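Local coordinates for glutaredoxin family protein (Xanthomonas campestris, PDB 1TTZ) that is of unknown function but, as a glutaredoxin-like member of the thioredoxin clan, probably takes part in thiol-disulphide exchange, at residues A[49-54]-A[66-71]; A[15-20]-A[59-64]; A[3-8]-A[27-32]. All coordinates share one frame; numbering follows the deposited sequence.

Interaction 1 of 3, residues A[49-54]-A[66-71]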
loop_
_atom_site.group_PDB
_atom_site.type_symbol
_atom_site.label_atom_id
_atom_site.label_comp_id
_atom_site.label_asym_id
_atom_site.label_seq_id
_atom_site.Cartn_x
_atom_site.Cartn_y
_atom_site.Cartn_z
ATOM N N PRO A 49 4.724 -1.513 -3.888
ATOM C CA PRO A 49 3.648 -0.843 -3.154
ATOM C C PRO A 49 3.722 -1.013 -1.636
ATOM O O PRO A 49 4.061 -2.087 -1.131
ATOM C CB PRO A 49 2.395 -1.482 -3.736
ATOM C CG PRO A 49 2.857 -2.894 -3.970
ATOM C CD PRO A 49 4.199 -2.675 -4.627
ATOM N N VAL A 50 3.387 0.057 -0.921
ATOM C CA VAL A 50 3.392 0.056 0.538
ATOM C C VAL A 50 2.080 0.648 1.047
ATOM O O VAL A 50 1.648 1.699 0.580
ATOM C CB VAL A 50 4.553 0.905 1.101
ATOM C CG1 VAL A 50 4.428 1.027 2.612
ATOM C CG2 VAL A 50 5.887 0.277 0.735
ATOM N N LEU A 51 1.446 -0.036 1.990
ATOM C CA LEU A 51 0.190 0.434 2.569
ATOM C C LEU A 51 0.448 1.056 3.937
ATOM O O LEU A 51 1.209 0.512 4.736
ATOM C CB LEU A 51 -0.794 -0.725 2.727
ATOM C CG LEU A 51 -1.774 -0.970 1.582
ATOM C CD1 LEU A 51 -2.447 -2.318 1.782
ATOM C CD2 LEU A 51 -2.814 0.157 1.530
ATOM N N ARG A 52 -0.184 2.191 4.210
ATOM C CA ARG A 52 -0.004 2.853 5.496
ATOM C C ARG A 52 -1.382 3.198 6.059
ATOM O O ARG A 52 -2.231 3.720 5.337
ATOM C CB ARG A 52 0.830 4.126 5.302
ATOM C CG ARG A 52 1.177 4.886 6.576
ATOM C CD ARG A 52 1.795 6.236 6.236
ATOM N NE ARG A 52 2.063 7.054 7.417
ATOM C CZ ARG A 52 3.173 6.980 8.146
ATOM N NH1 ARG A 52 3.326 7.765 9.203
ATOM N NH2 ARG A 52 4.136 6.131 7.813
ATOM N N ASP A 53 -1.623 2.894 7.332
ATOM C CA ASP A 53 -2.919 3.217 7.910
ATOM C C ASP A 53 -2.860 4.496 8.738
ATOM O O ASP A 53 -1.789 5.061 8.946
ATOM C CB ASP A 53 -3.466 2.039 8.743
ATOM C CG ASP A 53 -2.688 1.787 10.023
ATOM O OD1 ASP A 53 -1.839 2.617 10.401
ATOM O OD2 ASP A 53 -2.948 0.742 10.658
ATOM N N PRO A 54 -4.017 4.980 9.209
ATOM C CA PRO A 54 -4.058 6.208 10.012
ATOM C C PRO A 54 -3.076 6.221 11.183
ATOM O O PRO A 54 -2.467 7.250 11.477
ATOM C CB PRO A 54 -5.516 6.267 10.466
ATOM C CG PRO A 54 -6.244 5.664 9.296
ATOM C CD PRO A 54 -5.379 4.460 8.974
ATOM N N PRO A 66 -5.210 -12.544 2.231
ATOM C CA PRO A 66 -5.224 -12.910 3.650
ATOM C C PRO A 66 -4.245 -12.137 4.543
ATOM O O PRO A 66 -4.555 -11.840 5.698
ATOM C CB PRO A 66 -4.945 -14.417 3.626
ATOM C CG PRO A 66 -4.221 -14.631 2.340
ATOM C CD PRO A 66 -4.949 -13.720 1.386
ATOM N N ARG A 67 -3.068 -11.809 4.019
ATOM C CA ARG A 67 -2.089 -11.075 4.808
ATOM C C ARG A 67 -2.585 -9.655 5.027
ATOM O O ARG A 67 -2.453 -9.089 6.112
ATOM C CB ARG A 67 -0.734 -11.036 4.097
ATOM C CG ARG A 67 0.361 -10.446 4.974
ATOM C CD ARG A 67 1.667 -10.212 4.224
ATOM N NE ARG A 67 2.685 -9.730 5.152
ATOM C CZ ARG A 67 3.602 -8.810 4.867
ATOM N NH1 ARG A 67 3.650 -8.253 3.664
ATOM N NH2 ARG A 67 4.467 -8.433 5.802
ATOM N N LEU A 68 -3.161 -9.082 3.980
ATOM C CA LEU A 68 -3.680 -7.731 4.057
ATOM C C LEU A 68 -4.839 -7.658 5.049
ATOM O O LEU A 68 -4.839 -6.829 5.957
ATOM C CB LEU A 68 -4.126 -7.272 2.665
ATOM C CG LEU A 68 -4.864 -5.936 2.578
ATOM C CD1 LEU A 68 -4.120 -4.891 3.379
ATOM C CD2 LEU A 68 -4.989 -5.513 1.110
ATOM N N ARG A 69 -5.825 -8.529 4.869
ATOM C CA ARG A 69 -6.983 -8.558 5.753
ATOM C C ARG A 69 -6.554 -8.783 7.202
ATOM O O ARG A 69 -7.114 -8.180 8.118
ATOM C CB ARG A 69 -7.969 -9.642 5.287
ATOM C CG ARG A 69 -9.103 -9.972 6.262
ATOM C CD ARG A 69 -9.736 -8.733 6.890
ATOM N NE ARG A 69 -10.278 -7.809 5.905
ATOM C CZ ARG A 69 -10.680 -6.572 6.185
ATOM N NH1 ARG A 69 -10.603 -6.105 7.427
ATOM N NH2 ARG A 69 -11.152 -5.797 5.217
ATOM N N ALA A 70 -5.551 -9.630 7.411
ATOM C CA ALA A 70 -5.063 -9.895 8.763
ATOM C C ALA A 70 -4.356 -8.659 9.329
ATOM O O ALA A 70 -4.514 -8.320 10.501
ATOM C CB ALA A 70 -4.106 -11.095 8.760
ATOM N N TRP A 71 -3.572 -7.988 8.494
ATOM C CA TRP A 71 -2.859 -6.799 8.935
ATOM C C TRP A 71 -3.869 -5.763 9.410
ATOM O O TRP A 71 -3.710 -5.167 10.472
ATOM C CB TRP A 71 -2.023 -6.239 7.787
ATOM C CG TRP A 71 -1.329 -4.951 8.109
ATOM C CD1 TRP A 71 -0.269 -4.773 8.949
ATOM C CD2 TRP A 71 -1.638 -3.663 7.572
ATOM N NE1 TRP A 71 0.105 -3.450 8.967
ATOM C CE2 TRP A 71 -0.724 -2.745 8.127
ATOM C CE3 TRP A 71 -2.602 -3.194 6.669
ATOM C CZ2 TRP A 71 -0.743 -1.381 7.808
ATOM C CZ3 TRP A 71 -2.621 -1.836 6.347
ATOM C CH2 TRP A 71 -1.696 -0.948 6.918
#
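L51 and D53 of strand 50-52 and its exit meet L68 and W71 of helix 65-73; the axis of residues 66-71 lies about 11.6 Å from that of strand 50-52 and runs nearly parallel to it, the N-to-C directions differing by 19°. The gap is bridged by L51, L68 and the indole of W71, which also touches the strand's backbone. L51 and L68 cross at about a right angle and touch through their methyls, CD1 of L51 standing 3.5 Å from CD1 of L68, closer than two methyls normally stand, with CD2 of L68 a little farther off. One turn on, CG of W71 is anti to its backbone N (chi1 176°). The six-membered ring of the indole meets the strand: its CH2 atom approaches D53 N at 3.9 Å, near the ring plane and at the edge, while CZ3 packs against CB of L51 at 4.2 Å. The D53 side chain crosses the indole obliquely, its CB 3.9 Å from CH2 of W71, and the carboxylate is turned 23° from the indole plane. OD2 of D53 forms a salt bridge with NE of R57, whose guanidinium also makes a cation-pi contact with W71 and donates to its backbone O. Leucine on leucine in the interior, with an aromatic edge closing against the strand end, is how this C-terminal helix packs on the central sheet of the thioredoxin-like fold.

Interaction 2 of 3, residues A[15-20]-A[59-64]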
loop_
_atom_site.group_PDB
_atom_site.type_symbol
_atom_site.label_atom_id
_atom_site.label_comp_id
_atom_site.label_asym_id
_atom_site.label_seq_id
_atom_site.Cartn_x
_atom_site.Cartn_y
_atom_site.Cartn_z
ATOM N N ASP A 15 -0.176 -2.585 -9.231
ATOM C CA ASP A 15 -1.504 -2.929 -9.718
ATOM C C ASP A 15 -2.041 -4.095 -8.912
ATOM O O ASP A 15 -3.236 -4.175 -8.653
ATOM C CB ASP A 15 -1.470 -3.330 -11.191
ATOM C CG ASP A 15 -0.940 -2.233 -12.081
ATOM O OD1 ASP A 15 -1.128 -1.042 -11.744
ATOM O OD2 ASP A 15 -0.343 -2.569 -13.120
ATOM N N GLN A 16 -1.150 -5.002 -8.518
ATOM C CA GLN A 16 -1.550 -6.164 -7.730
ATOM C C GLN A 16 -1.985 -5.759 -6.325
ATOM O O GLN A 16 -2.868 -6.385 -5.739
ATOM C CB GLN A 16 -0.407 -7.170 -7.623
ATOM C CG GLN A 16 -0.008 -7.834 -8.925
ATOM C CD GLN A 16 1.114 -8.843 -8.726
ATOM O OE1 GLN A 16 0.872 -10.012 -8.420
ATOM N NE2 GLN A 16 2.348 -8.386 -8.871
ATOM N N ALA A 17 -1.355 -4.719 -5.780
ATOM C CA ALA A 17 -1.717 -4.242 -4.448
ATOM C C ALA A 17 -3.146 -3.715 -4.532
ATOM O O ALA A 17 -3.959 -3.937 -3.641
ATOM C CB ALA A 17 -0.775 -3.135 -4.004
ATOM N N VAL A 18 -3.449 -3.022 -5.620
ATOM C CA VAL A 18 -4.785 -2.483 -5.811
ATOM C C VAL A 18 -5.823 -3.611 -5.761
ATOM O O VAL A 18 -6.881 -3.460 -5.150
ATOM C CB VAL A 18 -4.890 -1.741 -7.162
ATOM C CG1 VAL A 18 -6.328 -1.279 -7.402
ATOM C CG2 VAL A 18 -3.944 -0.542 -7.162
ATOM N N GLU A 19 -5.515 -4.743 -6.393
ATOM C CA GLU A 19 -6.433 -5.877 -6.403
ATOM C C GLU A 19 -6.525 -6.513 -5.021
ATOM O O GLU A 19 -7.584 -7.009 -4.629
ATOM C CB GLU A 19 -5.990 -6.927 -7.424
ATOM C CG GLU A 19 -5.816 -6.381 -8.831
ATOM C CD GLU A 19 -5.853 -7.462 -9.903
ATOM O OE1 GLU A 19 -5.217 -8.521 -9.724
ATOM O OE2 GLU A 19 -6.516 -7.242 -10.939
ATOM N N ALA A 20 -5.416 -6.505 -4.285
ATOM C CA ALA A 20 -5.399 -7.075 -2.944
ATOM C C ALA A 20 -6.342 -6.265 -2.053
ATOM O O ALA A 20 -7.028 -6.818 -1.198
ATOM C CB ALA A 20 -3.987 -7.046 -2.378
ATOM N N LEU A 59 2.610 -1.715 5.752
ATOM C CA LEU A 59 2.695 -3.081 5.250
ATOM C C LEU A 59 3.381 -2.993 3.893
ATOM O O LEU A 59 2.859 -2.352 2.976
ATOM C CB LEU A 59 1.293 -3.661 5.071
ATOM C CG LEU A 59 1.203 -5.146 4.710
ATOM C CD1 LEU A 59 1.697 -5.988 5.881
ATOM C CD2 LEU A 59 -0.245 -5.496 4.370
ATOM N N ASP A 60 4.544 -3.623 3.769
ATOM C CA ASP A 60 5.298 -3.594 2.519
ATOM C C ASP A 60 5.014 -4.800 1.637
ATOM O O ASP A 60 4.767 -5.891 2.134
ATOM C CB ASP A 60 6.802 -3.554 2.795
ATOM C CG ASP A 60 7.251 -2.268 3.462
ATOM O OD1 ASP A 60 8.470 -2.125 3.692
ATOM O OD2 ASP A 60 6.399 -1.408 3.758
ATOM N N TRP A 61 5.050 -4.591 0.324
ATOM C CA TRP A 61 4.842 -5.672 -0.623
ATOM C C TRP A 61 5.949 -6.696 -0.350
ATOM O O TRP A 61 7.051 -6.327 0.059
ATOM C CB TRP A 61 4.964 -5.138 -2.049
ATOM C CG TRP A 61 4.680 -6.182 -3.075
ATOM C CD1 TRP A 61 5.588 -6.897 -3.797
ATOM C CD2 TRP A 61 3.389 -6.652 -3.471
ATOM N NE1 TRP A 61 4.938 -7.788 -4.622
ATOM C CE2 TRP A 61 3.584 -7.656 -4.441
ATOM C CE3 TRP A 61 2.080 -6.320 -3.095
ATOM C CZ2 TRP A 61 2.515 -8.333 -5.044
ATOM C CZ3 TRP A 61 1.016 -6.996 -3.694
ATOM C CH2 TRP A 61 1.241 -7.988 -4.655
ATOM N N PRO A 62 5.679 -7.993 -0.572
ATOM C CA PRO A 62 4.432 -8.582 -1.056
ATOM C C PRO A 62 3.395 -8.876 0.025
ATOM O O PRO A 62 3.727 -9.138 1.182
ATOM C CB PRO A 62 4.910 -9.868 -1.707
ATOM C CG PRO A 62 5.953 -10.320 -0.732
ATOM C CD PRO A 62 6.728 -9.030 -0.465
ATOM N N PHE A 63 2.134 -8.826 -0.380
ATOM C CA PHE A 63 1.024 -9.153 0.495
ATOM C C PHE A 63 -0.182 -9.603 -0.316
ATOM O O PHE A 63 -0.571 -8.948 -1.282
ATOM C CB PHE A 63 0.636 -7.979 1.412
ATOM C CG PHE A 63 0.453 -6.651 0.709
ATOM C CD1 PHE A 63 1.438 -5.667 0.798
ATOM C CD2 PHE A 63 -0.735 -6.355 0.035
ATOM C CE1 PHE A 63 1.242 -4.399 0.237
ATOM C CE2 PHE A 63 -0.945 -5.092 -0.535
ATOM C CZ PHE A 63 0.047 -4.110 -0.431
ATOM N N ASP A 64 -0.750 -10.744 0.059
ATOM C CA ASP A 64 -1.936 -11.253 -0.616
ATOM C C ASP A 64 -3.157 -10.872 0.218
ATOM O O ASP A 64 -3.017 -10.269 1.288
ATOM C CB ASP A 64 -1.859 -12.773 -0.784
ATOM C CG ASP A 64 -1.564 -13.493 0.516
ATOM O OD1 ASP A 64 -1.904 -12.948 1.588
ATOM O OD2 ASP A 64 -1.005 -14.612 0.461
#
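A17 and A20 of helix 12-23 face F63 in the loop that leaves strand 58-60, and the backbones draw together along the helix: CA of A17 is 7.5 Å from CA of F63, and CA of A20 only 5.9 Å from CA of D64. Small residues on the helix allow this approach. The CB of A17 touches CZ of F63 at 3.8 Å, coming obliquely to the ring, whereas CB of A20 lies near the ring plane, 4.1 Å from CE2 of F63 at its edge. F63 is itself packed against its neighbour W61, whose CE3 sits 3.8 Å above the centre of one face of the phenyl ring. The indole then carries the contact back to the helix. CG of W61 is anti to its backbone N (chi1 -177°), and the far rim of the ring meets Q16, whose CB is 3.5 Å from CH2 of W61. The Q16 chain, extended beyond CG, crosses the indole at about a right angle, and its amide, 58° from the ring plane, brings NE2 to 3.8 Å from CZ2 of W61. That NE2 also makes a weak hydrogen bond to H12 O. D64 turns away from this contact and caps helix 65-73 through R67 N. Around it, A17 also packs on P49 and L5 and A20 on L68 of helix 65-73, while F63, on the loop side, reaches L51 of strand 50-52.

Interaction 3 of 3, residues A[3-8]-A[27-32]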
loop_
_atom_site.group_PDB
_atom_site.type_symbol
_atom_site.label_atom_id
_atom_site.label_comp_id
_atom_site.label_asym_id
_atom_site.label_seq_id
_atom_site.Cartn_x
_atom_site.Cartn_y
_atom_site.Cartn_z
ATOM N N LEU A 3 -7.007 4.144 3.983
ATOM C CA LEU A 3 -5.609 3.741 3.910
ATOM C C LEU A 3 -4.894 4.614 2.888
ATOM O O LEU A 3 -5.535 5.299 2.096
ATOM C CB LEU A 3 -5.509 2.278 3.474
ATOM C CG LEU A 3 -6.215 1.261 4.372
ATOM C CD1 LEU A 3 -6.178 -0.108 3.714
ATOM C CD2 LEU A 3 -5.538 1.224 5.736
ATOM N N THR A 4 -3.566 4.600 2.923
ATOM C CA THR A 4 -2.777 5.353 1.962
ATOM C C THR A 4 -1.938 4.314 1.239
ATOM O O THR A 4 -1.180 3.576 1.867
ATOM C CB THR A 4 -1.817 6.360 2.641
ATOM O OG1 THR A 4 -2.554 7.229 3.504
ATOM C CG2 THR A 4 -1.095 7.191 1.594
ATOM N N LEU A 5 -2.089 4.234 -0.076
ATOM C CA LEU A 5 -1.305 3.288 -0.849
ATOM C C LEU A 5 -0.215 4.026 -1.606
ATOM O O LEU A 5 -0.491 4.743 -2.570
ATOM C CB LEU A 5 -2.179 2.522 -1.852
ATOM C CG LEU A 5 -1.365 1.606 -2.788
ATOM C CD1 LEU A 5 -0.828 0.415 -1.994
ATOM C CD2 LEU A 5 -2.223 1.114 -3.953
ATOM N N TYR A 6 1.024 3.876 -1.157
ATOM C CA TYR A 6 2.122 4.510 -1.849
ATOM C C TYR A 6 2.496 3.590 -3.006
ATOM O O TYR A 6 2.748 2.398 -2.814
ATOM C CB TYR A 6 3.320 4.716 -0.913
ATOM C CG TYR A 6 3.060 5.748 0.155
ATOM C CD1 TYR A 6 2.671 5.371 1.439
ATOM C CD2 TYR A 6 3.169 7.108 -0.129
ATOM C CE1 TYR A 6 2.394 6.335 2.422
ATOM C CE2 TYR A 6 2.897 8.075 0.845
ATOM C CZ TYR A 6 2.512 7.680 2.114
ATOM O OH TYR A 6 2.262 8.627 3.079
ATOM N N GLN A 7 2.496 4.140 -4.212
ATOM C CA GLN A 7 2.854 3.369 -5.388
ATOM C C GLN A 7 3.529 4.251 -6.424
ATOM O O GLN A 7 3.663 5.458 -6.234
ATOM C CB GLN A 7 1.615 2.695 -5.994
ATOM C CG GLN A 7 0.510 3.627 -6.475
ATOM C CD GLN A 7 -0.660 2.872 -7.099
ATOM O OE1 GLN A 7 -0.480 2.074 -8.018
ATOM N NE2 GLN A 7 -1.866 3.126 -6.599
ATOM N N ARG A 8 3.984 3.638 -7.508
ATOM C CA ARG A 8 4.623 4.385 -8.579
ATOM C C ARG A 8 3.890 4.014 -9.855
ATOM O O ARG A 8 3.257 2.957 -9.923
ATOM C CB ARG A 8 6.112 4.023 -8.700
ATOM C CG ARG A 8 6.356 2.596 -9.165
ATOM C CD ARG A 8 7.764 2.370 -9.710
ATOM N NE ARG A 8 8.806 2.406 -8.686
ATOM C CZ ARG A 8 9.444 3.505 -8.298
ATOM N NH1 ARG A 8 9.149 4.677 -8.851
ATOM N NH2 ARG A 8 10.386 3.430 -7.363
ATOM N N GLY A 27 -11.194 -1.119 3.376
ATOM C CA GLY A 27 -12.124 -0.031 3.137
ATOM C C GLY A 27 -11.684 0.935 2.052
ATOM O O GLY A 27 -11.229 0.547 0.973
ATOM N N ALA A 28 -11.830 2.215 2.357
ATOM C CA ALA A 28 -11.448 3.271 1.439
ATOM C C ALA A 28 -9.940 3.415 1.487
ATOM O O ALA A 28 -9.323 3.164 2.512
ATOM C CB ALA A 28 -12.106 4.585 1.864
ATOM N N PHE A 29 -9.341 3.790 0.368
ATOM C CA PHE A 29 -7.908 4.016 0.345
ATOM C C PHE A 29 -7.619 5.056 -0.723
ATOM O O PHE A 29 -8.380 5.189 -1.686
ATOM C CB PHE A 29 -7.130 2.727 0.054
ATOM C CG PHE A 29 -7.200 2.273 -1.372
ATOM C CD1 PHE A 29 -8.230 1.437 -1.807
ATOM C CD2 PHE A 29 -6.228 2.675 -2.288
ATOM C CE1 PHE A 29 -8.290 1.005 -3.137
ATOM C CE2 PHE A 29 -6.279 2.249 -3.623
ATOM C CZ PHE A 29 -7.313 1.413 -4.045
ATOM N N PHE A 30 -6.533 5.801 -0.545
ATOM C CA PHE A 30 -6.153 6.814 -1.520
ATOM C C PHE A 30 -4.712 6.579 -1.934
ATOM O O PHE A 30 -3.854 6.308 -1.097
ATOM C CB PHE A 30 -6.298 8.216 -0.924
ATOM C CG PHE A 30 -7.713 8.597 -0.639
ATOM C CD1 PHE A 30 -8.627 8.758 -1.687
ATOM C CD2 PHE A 30 -8.150 8.766 0.675
ATOM C CE1 PHE A 30 -9.963 9.081 -1.430
ATOM C CE2 PHE A 30 -9.483 9.088 0.941
ATOM C CZ PHE A 30 -10.389 9.245 -0.113
ATOM N N SER A 31 -4.456 6.683 -3.228
ATOM C CA SER A 31 -3.121 6.479 -3.760
ATOM C C SER A 31 -2.284 7.747 -3.746
ATOM O O SER A 31 -2.781 8.839 -4.000
ATOM C CB SER A 31 -3.193 5.967 -5.204
ATOM O OG SER A 31 -3.610 4.619 -5.256
ATOM N N VAL A 32 -1.007 7.584 -3.432
ATOM C CA VAL A 32 -0.055 8.678 -3.443
ATOM C C VAL A 32 1.085 8.146 -4.297
ATOM O O VAL A 32 1.733 7.170 -3.932
ATOM C CB VAL A 32 0.470 9.017 -2.031
ATOM C CG1 VAL A 32 1.593 10.051 -2.126
ATOM C CG2 VAL A 32 -0.645 9.571 -1.179
#
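L3 to Q7 pair with A28 to V32 as neighbouring parallel strands, the two strands of a beta-alpha-beta unit whose connecting helix is 12-23. L3, T4, L5 and Y6 stand beside F29, F30, S31 and V32, and the strand axes diverge by 28°, the usual twist of a sheet. Five backbone hydrogen bonds zip the pair together, alternating in direction: L3 N to A28 O, F30 N to L3 O, L5 N to F30 O, V32 N to L5 O and Q7 N to V32 O. The central one, from L5 N to F30 O, is 2.9 Å long and fairly straight. The carbonyls of L3, F30, L5 and V32 each also receive a CA-H contact, closest at F29 CA to L3 O, 3.2 Å.

The side chains sort onto two faces. On one, CB of L3 meets CB of F29 at 3.8 Å, and CD2 of F29 approaches CB of L5. Beyond them the end of the Q7 side chain comes to S31: NE2 of Q7 lies 2.7 Å from OG of S31, but the bond is bent to 127° and weak. CG of Q7 sits between its backbone N and carbonyl carbon (chi1 61°), and the chain then extends to bring NE2 to that hydroxyl. On the other face Y6 and V32 run alongside each other in the same direction, with CE2 of Y6 3.8 Å from CG1 of V32. CG2 of T4 joins them, 3.7 Å from CG2 of V32 and 3.6 Å above the Y6 ring plane, toward its rim.

The face bearing L3, L5 and F29 lies against helix 12-23 through L21 and V18, and Q7 touches C14. The face bearing Y6 and V32 packs on L40 of helix 38-44, while strand 50-52 borders strand 3-7 on its far edge.

In the fold
The three contacts share one four-stranded sheet, ordered 29-33, 3-7, 50-52, 58-60. Interaction 3 builds its parallel half; interaction 1 packs helix 65-73 on strand 50-52, and interaction 2 sets helix 12-23 against the loop that follows strand 58-60, their centres about 8 Å apart. Backbone bonds tie them together: L51 O lies 2.8 Å from L59 N between interactions 1 and 2, and V50 O lies 2.9 Å from Y6 N between interactions 1 and 3. Interactions 2 and 3, with centres about 11 Å apart, meet where A17 and V18 pack on L5. C11 and C14, a CxxC at the start of helix 12-23 consistent with a thioredoxin-type redox site, lie close by: Q7 touches C14, and A17 lies near the pair.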